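Long-range contact in acyl-coenzyme A oxidase acox-1.1 (Caenorhabditis elegans, PDB 5K3H), which catalyses the FAD-dependent, oxygen-consuming desaturation of acyl-CoA to (2E)-enoyl-CoA, the first step of peroxisomal beta-oxidation, and works as a dimer: residues 193-206 / 215-228. Residues are numbered along the deposited sequence; the frame is centred on the assembly and turned at random.
Sequences LGKSSNYAVVVAHM and PHTFMVPLRDEKTH
Arg223 reaches back along the loop 193-198 and donates from NH2 to Gly194 O at 3.0 Å, a bent bond (135° at the hydrogen) tilted from the guanidinium plane. Its chain, extended from CG to NE, carries the group that far, while NH1 holds His228 O at 3.0 Å in that plane. One water accepts from NE and donates to Leu193 O and Ser197 O; another links NH2 to Lys195 NZ, which also donates to Thr652 of the second subunit. Cut back to an alanine, this position would probably leave Gly194 O and His228 O without their shared donor group, and both waters without an anchor, so that the loop is held less firmly. CD of Arg223 lies 3.5 Å above the plane of the His228 ring, over its centre, and that ring turns its edge to the loop, NE2 making a weak bond to Ser196 O.

On the sheet face that carries Tyr199, Met219 and Pro221, Tyr199 OH donates to OE2 of Glu225, from the loop after the strand, whose carboxylate stands 77° from the ring plane; OE1 of the same group pairs with Arg139. Pro221 CA lies over one ring face, 22° off the normal, and Met219 SD meets the ring's edge at CD2, 3.8 Å away. At the far end Met206 CE, swung round by the bend at chi3, makes a CH-pi contact with the His216 ring, 3.6 Å above its centre, and Met206 SD makes a Met-aromatic contact at the edge of the Phe218 ring.

Between these ends Ala200-Val220, Val202-Phe218 and Ala204-His216 form doubly hydrogen-bonded antiparallel pairs, with Val202 CG2 against Val220 CG2 at 3.6 Å. Strand 147-150, which contributes to the FAD site, runs parallel to 199-208 on its other edge. This is a beta hairpin in the middle beta-domain of the acyl-CoA oxidase/dehydrogenase fold.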
ATOM      1  N   LEU B 193     -18.257   5.175 -17.417  1.00 24.92           N
ATOM      2  CA  LEU B 193     -18.362   5.249 -18.866  1.00 24.29           C
ATOM      3  C   LEU B 193     -18.681   3.899 -19.493  1.00 24.68           C
ATOM      4  O   LEU B 193     -19.264   3.847 -20.584  1.00 25.89           O
ATOM      5  CB  LEU B 193     -17.053   5.785 -19.460  1.00 23.54           C
ATOM      6  CG  LEU B 193     -16.935   5.783 -20.993  1.00 23.05           C
ATOM      7  CD1 LEU B 193     -18.028   6.636 -21.639  1.00 22.99           C
ATOM      8  CD2 LEU B 193     -15.547   6.242 -21.470  1.00 23.26           C
ATOM      9  N   GLY B 194     -18.295   2.804 -18.843  1.00 24.85           N
ATOM     10  CA  GLY B 194     -18.333   1.516 -19.512  1.00 24.57           C
ATOM     11  C   GLY B 194     -19.737   0.978 -19.689  1.00 25.10           C
ATOM     12  O   GLY B 194     -20.060   0.395 -20.731  1.00 26.14           O
ATOM     13  N   LYS B 195     -20.583   1.146 -18.667  1.00 28.38           N
ATOM     14  CA  LYS B 195     -21.886   0.495 -18.629  1.00 27.73           C
ATOM     15  C   LYS B 195     -23.048   1.408 -18.238  1.00 27.57           C
ATOM     16  O   LYS B 195     -24.169   1.209 -18.718  1.00 27.90           O
ATOM     17  CB  LYS B 195     -21.824  -0.683 -17.655  1.00 27.38           C
ATOM     18  CG  LYS B 195     -20.928  -1.794 -18.126  1.00 27.55           C
ATOM     19  CD  LYS B 195     -21.479  -2.336 -19.445  1.00 28.23           C
ATOM     20  CE  LYS B 195     -20.512  -3.264 -20.139  1.00 28.15           C
ATOM     21  NZ  LYS B 195     -21.086  -3.865 -21.385  1.00 27.59           N
ATOM     22  N   SER B 196     -22.791   2.425 -17.406  1.00 27.91           N
ATOM     23  CA  SER B 196     -23.842   3.224 -16.775  1.00 28.10           C
ATOM     24  C   SER B 196     -24.243   4.435 -17.604  1.00 28.43           C
ATOM     25  O   SER B 196     -25.438   4.741 -17.719  1.00 29.32           O
ATOM     26  CB  SER B 196     -23.395   3.723 -15.392  1.00 27.77           C
ATOM     27  OG  SER B 196     -23.081   2.661 -14.507  1.00 28.41           O
ATOM     28  N   SER B 197     -23.270   5.158 -18.150  1.00 27.39           N
ATOM     29  CA  SER B 197     -23.563   6.424 -18.800  1.00 28.09           C
ATOM     30  C   SER B 197     -24.198   6.220 -20.170  1.00 27.76           C
ATOM     31  O   SER B 197     -23.846   5.294 -20.907  1.00 26.42           O
ATOM     32  CB  SER B 197     -22.282   7.251 -18.930  1.00 28.11           C
ATOM     33  OG  SER B 197     -21.812   7.640 -17.654  1.00 27.98           O
ATOM     34  N   ASN B 198     -25.145   7.088 -20.510  1.00 27.93           N
ATOM     35  CA  ASN B 198     -25.621   7.160 -21.880  1.00 28.88           C
ATOM     36  C   ASN B 198     -25.171   8.418 -22.603  1.00 29.08           C
ATOM     37  O   ASN B 198     -25.334   8.501 -23.823  1.00 29.04           O
ATOM     38  CB  ASN B 198     -27.156   7.016 -21.952  1.00 29.14           C
ATOM     39  CG  ASN B 198     -27.901   7.825 -20.899  1.00 29.60           C
ATOM     40  OD1 ASN B 198     -27.412   8.816 -20.356  1.00 28.36           O
ATOM     41  ND2 ASN B 198     -29.104   7.379 -20.596  1.00 32.47           N
ATOM     42  N   TYR B 199     -24.585   9.374 -21.894  1.00 26.62           N
ATOM     43  CA  TYR B 199     -23.960  10.550 -22.487  1.00 28.38           C
ATOM     44  C   TYR B 199     -22.545  10.699 -21.940  1.00 26.95           C
ATOM     45  O   TYR B 199     -22.201  10.129 -20.901  1.00 26.38           O
ATOM     46  CB  TYR B 199     -24.790  11.817 -22.207  1.00 29.76           C
ATOM     47  CG  TYR B 199     -26.033  11.917 -23.072  1.00 33.42           C
ATOM     48  CD1 TYR B 199     -27.135  11.074 -22.851  1.00 33.60           C
ATOM     49  CD2 TYR B 199     -26.132  12.880 -24.074  1.00 35.04           C
ATOM     50  CE1 TYR B 199     -28.273  11.147 -23.641  1.00 34.21           C
ATOM     51  CE2 TYR B 199     -27.264  12.967 -24.859  1.00 36.43           C
ATOM     52  CZ  TYR B 199     -28.337  12.101 -24.638  1.00 36.38           C
ATOM     53  OH  TYR B 199     -29.476  12.196 -25.415  1.00 35.82           O
ATOM     54  N   ALA B 200     -21.713  11.450 -22.663  1.00 26.82           N
ATOM     55  CA  ALA B 200     -20.427  11.873 -22.115  1.00 27.75           C
ATOM     56  C   ALA B 200     -20.012  13.206 -22.716  1.00 27.69           C
ATOM     57  O   ALA B 200     -20.303  13.497 -23.874  1.00 28.07           O
ATOM     58  CB  ALA B 200     -19.329  10.835 -22.376  1.00 26.55           C
ATOM     59  N   VAL B 201     -19.318  14.015 -21.930  1.00 26.61           N
ATOM     60  CA  VAL B 201     -18.561  15.122 -22.501  1.00 26.85           C
ATOM     61  C   VAL B 201     -17.199  14.550 -22.895  1.00 25.50           C
ATOM     62  O   VAL B 201     -16.457  14.047 -22.046  1.00 26.29           O
ATOM     63  CB  VAL B 201     -18.424  16.291 -21.511  1.00 27.65           C
ATOM     64  CG1 VAL B 201     -17.535  17.387 -22.100  1.00 28.49           C
ATOM     65  CG2 VAL B 201     -19.799  16.852 -21.100  1.00 27.14           C
ATOM     66  N   VAL B 202     -16.861  14.632 -24.174  1.00 26.05           N
ATOM     67  CA  VAL B 202     -15.705  13.940 -24.733  1.00 25.42           C
ATOM     68  C   VAL B 202     -14.691  14.978 -25.190  1.00 24.85           C
ATOM     69  O   VAL B 202     -15.056  15.983 -25.816  1.00 25.90           O
ATOM     70  CB  VAL B 202     -16.124  13.023 -25.892  1.00 25.51           C
ATOM     71  CG1 VAL B 202     -14.908  12.402 -26.578  1.00 25.89           C
ATOM     72  CG2 VAL B 202     -17.058  11.949 -25.369  1.00 25.69           C
ATOM     73  N   VAL B 203     -13.419  14.752 -24.850  1.00 25.84           N
ATOM     74  CA  VAL B 203     -12.332  15.633 -25.261  1.00 25.85           C
ATOM     75  C   VAL B 203     -11.670  15.043 -26.498  1.00 25.71           C
ATOM     76  O   VAL B 203     -11.352  13.849 -26.535  1.00 24.96           O
ATOM     77  CB  VAL B 203     -11.325  15.848 -24.122  1.00 25.69           C
ATOM     78  CG1 VAL B 203     -10.254  16.809 -24.562  1.00 25.38           C
ATOM     79  CG2 VAL B 203     -12.033  16.398 -22.902  1.00 25.65           C
ATOM     80  N   ALA B 204     -11.471  15.881 -27.513  1.00 25.87           N
ATOM     81  CA  ALA B 204     -10.952  15.455 -28.803  1.00 25.35           C
ATOM     82  C   ALA B 204     -10.290  16.646 -29.480  1.00 25.56           C
ATOM     83  O   ALA B 204     -10.672  17.796 -29.253  1.00 24.47           O
ATOM     84  CB  ALA B 204     -12.067  14.883 -29.692  1.00 24.77           C
ATOM     85  N   HIS B 205      -9.314  16.356 -30.335  1.00 23.87           N
ATOM     86  CA  HIS B 205      -8.660  17.390 -31.121  1.00 25.40           C
ATOM     87  C   HIS B 205      -9.541  17.844 -32.275  1.00 25.63           C
ATOM     88  O   HIS B 205      -9.965  17.021 -33.096  1.00 26.00           O
ATOM     89  CB  HIS B 205      -7.331  16.869 -31.658  1.00 26.47           C
ATOM     90  CG  HIS B 205      -6.228  16.887 -30.649  1.00 27.58           C
ATOM     91  ND1 HIS B 205      -4.901  16.743 -30.997  1.00 27.97           N
ATOM     92  CD2 HIS B 205      -6.251  17.066 -29.309  1.00 27.90           C
ATOM     93  CE1 HIS B 205      -4.158  16.817 -29.909  1.00 27.55           C
ATOM     94  NE2 HIS B 205      -4.953  17.019 -28.875  1.00 27.37           N
ATOM     95  N   MET B 206      -9.777  19.158 -32.372  1.00 27.89           N
ATOM     96  CA  MET B 206     -10.721  19.692 -33.351  1.00 27.47           C
ATOM     97  C   MET B 206     -10.011  20.137 -34.631  1.00 27.23           C
ATOM     98  O   MET B 206      -9.176  21.047 -34.616  1.00 27.07           O
ATOM     99  CB  MET B 206     -11.532  20.853 -32.770  1.00 27.06           C
ATOM    100  CG  MET B 206     -12.670  21.274 -33.700  1.00 26.69           C
ATOM    101  SD  MET B 206     -13.871  22.379 -32.936  1.00 26.35           S
ATOM    102  CE  MET B 206     -12.861  23.851 -32.666  1.00 26.95           C
ATOM    103  N   PRO B 215      -7.419  20.570 -28.275  1.00 27.99           N
ATOM    104  CA  PRO B 215      -8.497  19.854 -27.577  1.00 28.43           C
ATOM    105  C   PRO B 215      -9.670  20.772 -27.267  1.00 28.04           C
ATOM    106  O   PRO B 215      -9.492  21.891 -26.773  1.00 26.81           O
ATOM    107  CB  PRO B 215      -7.822  19.340 -26.298  1.00 28.43           C
ATOM    108  CG  PRO B 215      -6.663  20.203 -26.104  1.00 28.42           C
ATOM    109  CD  PRO B 215      -6.191  20.631 -27.467  1.00 28.53           C
ATOM    110  N   HIS B 216     -10.869  20.291 -27.600  1.00 27.92           N
ATOM    111  CA  HIS B 216     -12.153  20.912 -27.308  1.00 27.04           C
ATOM    112  C   HIS B 216     -13.106  19.842 -26.785  1.00 27.39           C
ATOM    113  O   HIS B 216     -12.851  18.640 -26.913  1.00 26.91           O
ATOM    114  CB  HIS B 216     -12.735  21.581 -28.554  1.00 27.54           C
ATOM    115  CG  HIS B 216     -12.001  22.811 -28.977  1.00 28.06           C
ATOM    116  ND1 HIS B 216     -10.741  22.773 -29.529  1.00 28.92           N
ATOM    117  CD2 HIS B 216     -12.356  24.117 -28.935  1.00 27.58           C
ATOM    118  CE1 HIS B 216     -10.352  24.005 -29.820  1.00 28.97           C
ATOM    119  NE2 HIS B 216     -11.311  24.840 -29.465  1.00 28.07           N
ATOM    120  N   THR B 217     -14.220  20.266 -26.192  1.00 28.84           N
ATOM    121  CA  THR B 217     -15.147  19.318 -25.582  1.00 29.75           C
ATOM    122  C   THR B 217     -16.510  19.320 -26.278  1.00 29.99           C
ATOM    123  O   THR B 217     -17.020  20.369 -26.709  1.00 29.04           O
ATOM    124  CB  THR B 217     -15.291  19.580 -24.059  1.00 29.95           C
ATOM    125  OG1 THR B 217     -15.806  20.893 -23.823  1.00 29.91           O
ATOM    126  CG2 THR B 217     -13.948  19.436 -23.361  1.00 30.30           C
ATOM    127  N   PHE B 218     -17.098  18.127 -26.357  1.00 29.13           N
ATOM    128  CA  PHE B 218     -18.301  17.899 -27.142  1.00 29.18           C
ATOM    129  C   PHE B 218     -19.281  17.076 -26.325  1.00 29.64           C
ATOM    130  O   PHE B 218     -18.896  16.105 -25.659  1.00 29.78           O
ATOM    131  CB  PHE B 218     -18.012  17.158 -28.469  1.00 28.12           C
ATOM    132  CG  PHE B 218     -16.987  17.839 -29.345  1.00 27.24           C
ATOM    133  CD1 PHE B 218     -17.383  18.702 -30.357  1.00 26.99           C
ATOM    134  CD2 PHE B 218     -15.631  17.687 -29.101  1.00 26.95           C
ATOM    135  CE1 PHE B 218     -16.458  19.349 -31.141  1.00 26.11           C
ATOM    136  CE2 PHE B 218     -14.696  18.326 -29.902  1.00 26.02           C
ATOM    137  CZ  PHE B 218     -15.114  19.158 -30.911  1.00 25.78           C
ATOM    138  N   MET B 219     -20.556  17.440 -26.408  1.00 29.35           N
ATOM    139  CA  MET B 219     -21.596  16.587 -25.859  1.00 30.00           C
ATOM    140  C   MET B 219     -21.811  15.442 -26.834  1.00 29.23           C
ATOM    141  O   MET B 219     -21.980  15.674 -28.031  1.00 28.83           O
ATOM    142  CB  MET B 219     -22.888  17.379 -25.635  1.00 31.84           C
ATOM    143  CG  MET B 219     -24.038  16.543 -25.101  1.00 32.94           C
ATOM    144  SD  MET B 219     -23.666  15.770 -23.498  1.00 33.77           S
ATOM    145  CE  MET B 219     -23.830  17.196 -22.453  1.00 33.33           C
ATOM    146  N   VAL B 220     -21.737  14.202 -26.340  1.00 29.26           N
ATOM    147  CA  VAL B 220     -21.779  13.019 -27.187  1.00 28.79           C
ATOM    148  C   VAL B 220     -22.791  12.014 -26.648  1.00 28.91           C
ATOM    149  O   VAL B 220     -22.643  11.534 -25.520  1.00 28.39           O
ATOM    150  CB  VAL B 220     -20.401  12.348 -27.325  1.00 28.21           C
ATOM    151  CG1 VAL B 220     -20.481  11.163 -28.283  1.00 28.18           C
ATOM    152  CG2 VAL B 220     -19.368  13.340 -27.803  1.00 28.30           C
ATOM    153  N   PRO B 221     -23.861  11.697 -27.388  1.00 30.59           N
ATOM    154  CA  PRO B 221     -24.706  10.558 -27.006  1.00 30.77           C
ATOM    155  C   PRO B 221     -23.998   9.254 -27.290  1.00 30.59           C
ATOM    156  O   PRO B 221     -23.405   9.069 -28.359  1.00 30.88           O
ATOM    157  CB  PRO B 221     -25.955  10.709 -27.879  1.00 30.43           C
ATOM    158  CG  PRO B 221     -25.557  11.576 -28.995  1.00 30.62           C
ATOM    159  CD  PRO B 221     -24.395  12.427 -28.554  1.00 30.57           C
ATOM    160  N   LEU B 222     -24.087   8.341 -26.328  1.00 27.51           N
ATOM    161  CA  LEU B 222     -23.388   7.064 -26.379  1.00 29.12           C
ATOM    162  C   LEU B 222     -24.308   5.878 -26.578  1.00 29.82           C
ATOM    163  O   LEU B 222     -23.946   4.943 -27.288  1.00 31.54           O
ATOM    164  CB  LEU B 222     -22.599   6.840 -25.081  1.00 28.92           C
ATOM    165  CG  LEU B 222     -21.695   7.971 -24.630  1.00 29.51           C
ATOM    166  CD1 LEU B 222     -21.147   7.643 -23.238  1.00 30.54           C
ATOM    167  CD2 LEU B 222     -20.607   8.179 -25.668  1.00 29.62           C
ATOM    168  N   ARG B 223     -25.460   5.876 -25.916  1.00 31.19           N
ATOM    169  CA  ARG B 223     -26.410   4.777 -25.945  1.00 31.41           C
ATOM    170  C   ARG B 223     -27.811   5.328 -26.168  1.00 31.22           C
ATOM    171  O   ARG B 223     -28.114   6.472 -25.817  1.00 28.53           O
ATOM    172  CB  ARG B 223     -26.385   3.965 -24.643  1.00 32.21           C
ATOM    173  CG  ARG B 223     -25.080   3.239 -24.380  1.00 32.51           C
ATOM    174  CD  ARG B 223     -25.025   2.727 -22.945  1.00 31.35           C
ATOM    175  NE  ARG B 223     -23.801   1.982 -22.655  1.00 31.62           N
ATOM    176  CZ  ARG B 223     -23.672   0.662 -22.756  1.00 32.00           C
ATOM    177  NH1 ARG B 223     -24.709  -0.082 -23.132  1.00 33.13           N
ATOM    178  NH2 ARG B 223     -22.507   0.085 -22.470  1.00 30.60           N
ATOM    179  N   ASP B 224     -28.648   4.508 -26.796  1.00 35.06           N
ATOM    180  CA  ASP B 224     -30.041   4.868 -27.014  1.00 36.29           C
ATOM    181  C   ASP B 224     -30.762   5.077 -25.688  1.00 36.43           C
ATOM    182  O   ASP B 224     -30.640   4.263 -24.771  1.00 37.05           O
ATOM    183  CB  ASP B 224     -30.727   3.784 -27.825  1.00 38.46           C
ATOM    184  CG  ASP B 224     -32.174   4.104 -28.096  1.00 38.15           C
ATOM    185  OD1 ASP B 224     -33.059   3.541 -27.394  1.00 39.06           O
ATOM    186  OD2 ASP B 224     -32.412   4.930 -29.005  1.00 38.45           O
ATOM    187  N   GLU B 225     -31.525   6.172 -25.593  1.00 35.67           N
ATOM    188  CA  GLU B 225     -32.169   6.521 -24.330  1.00 36.68           C
ATOM    189  C   GLU B 225     -33.248   5.527 -23.916  1.00 37.62           C
ATOM    190  O   GLU B 225     -33.546   5.426 -22.723  1.00 38.34           O
ATOM    191  CB  GLU B 225     -32.773   7.930 -24.395  1.00 36.01           C
ATOM    192  CG  GLU B 225     -31.764   9.051 -24.608  1.00 36.51           C
ATOM    193  CD  GLU B 225     -32.254  10.411 -24.110  1.00 38.69           C
ATOM    194  OE1 GLU B 225     -33.245  10.452 -23.364  1.00 36.80           O
ATOM    195  OE2 GLU B 225     -31.647  11.450 -24.452  1.00 41.86           O
ATOM    196  N   LYS B 226     -33.848   4.791 -24.849  1.00 40.97           N
ATOM    197  CA  LYS B 226     -34.921   3.868 -24.477  1.00 46.26           C
ATOM    198  C   LYS B 226     -34.441   2.436 -24.255  1.00 45.33           C
ATOM    199  O   LYS B 226     -34.905   1.771 -23.323  1.00 44.11           O
ATOM    200  CB  LYS B 226     -36.027   3.878 -25.540  1.00 50.38           C
ATOM    201  CG  LYS B 226     -37.146   2.855 -25.301  1.00 56.78           C
ATOM    202  CD  LYS B 226     -37.761   3.000 -23.899  1.00 63.51           C
ATOM    203  CE  LYS B 226     -39.012   2.139 -23.740  1.00 64.26           C
ATOM    204  NZ  LYS B 226     -39.345   1.901 -22.307  1.00 67.08           N
ATOM    205  N   THR B 227     -33.521   1.947 -25.086  1.00 42.06           N
ATOM    206  CA  THR B 227     -33.030   0.585 -24.972  1.00 40.89           C
ATOM    207  C   THR B 227     -31.675   0.488 -24.271  1.00 38.18           C
ATOM    208  O   THR B 227     -31.324  -0.599 -23.792  1.00 34.46           O
ATOM    209  CB  THR B 227     -32.958  -0.044 -26.374  1.00 43.47           C
ATOM    210  OG1 THR B 227     -32.664  -1.438 -26.270  1.00 47.81           O
ATOM    211  CG2 THR B 227     -31.901   0.634 -27.231  1.00 43.67           C
ATOM    212  N   HIS B 228     -30.920   1.600 -24.184  1.00 36.44           N
ATOM    213  CA  HIS B 228     -29.578   1.641 -23.581  1.00 35.66           C
ATOM    214  C   HIS B 228     -28.568   0.790 -24.360  1.00 35.84           C
ATOM    215  O   HIS B 228     -27.581   0.294 -23.800  1.00 35.15           O
ATOM    216  CB  HIS B 228     -29.618   1.231 -22.102  1.00 35.03           C
ATOM    217  CG  HIS B 228     -28.567   1.895 -21.266  1.00 33.84           C
ATOM    218  ND1 HIS B 228     -27.542   1.197 -20.656  1.00 33.58           N
ATOM    219  CD2 HIS B 228     -28.377   3.196 -20.947  1.00 34.37           C
ATOM    220  CE1 HIS B 228     -26.769   2.042 -19.995  1.00 33.66           C
ATOM    221  NE2 HIS B 228     -27.253   3.260 -20.156  1.00 34.89           N
TER
HETATM  222  O   HOH W   1     -21.688   3.265 -20.667  1.00 26.07           O
HETATM  223  O   HOH W   2     -21.158  -2.467 -23.511  1.00 32.50           O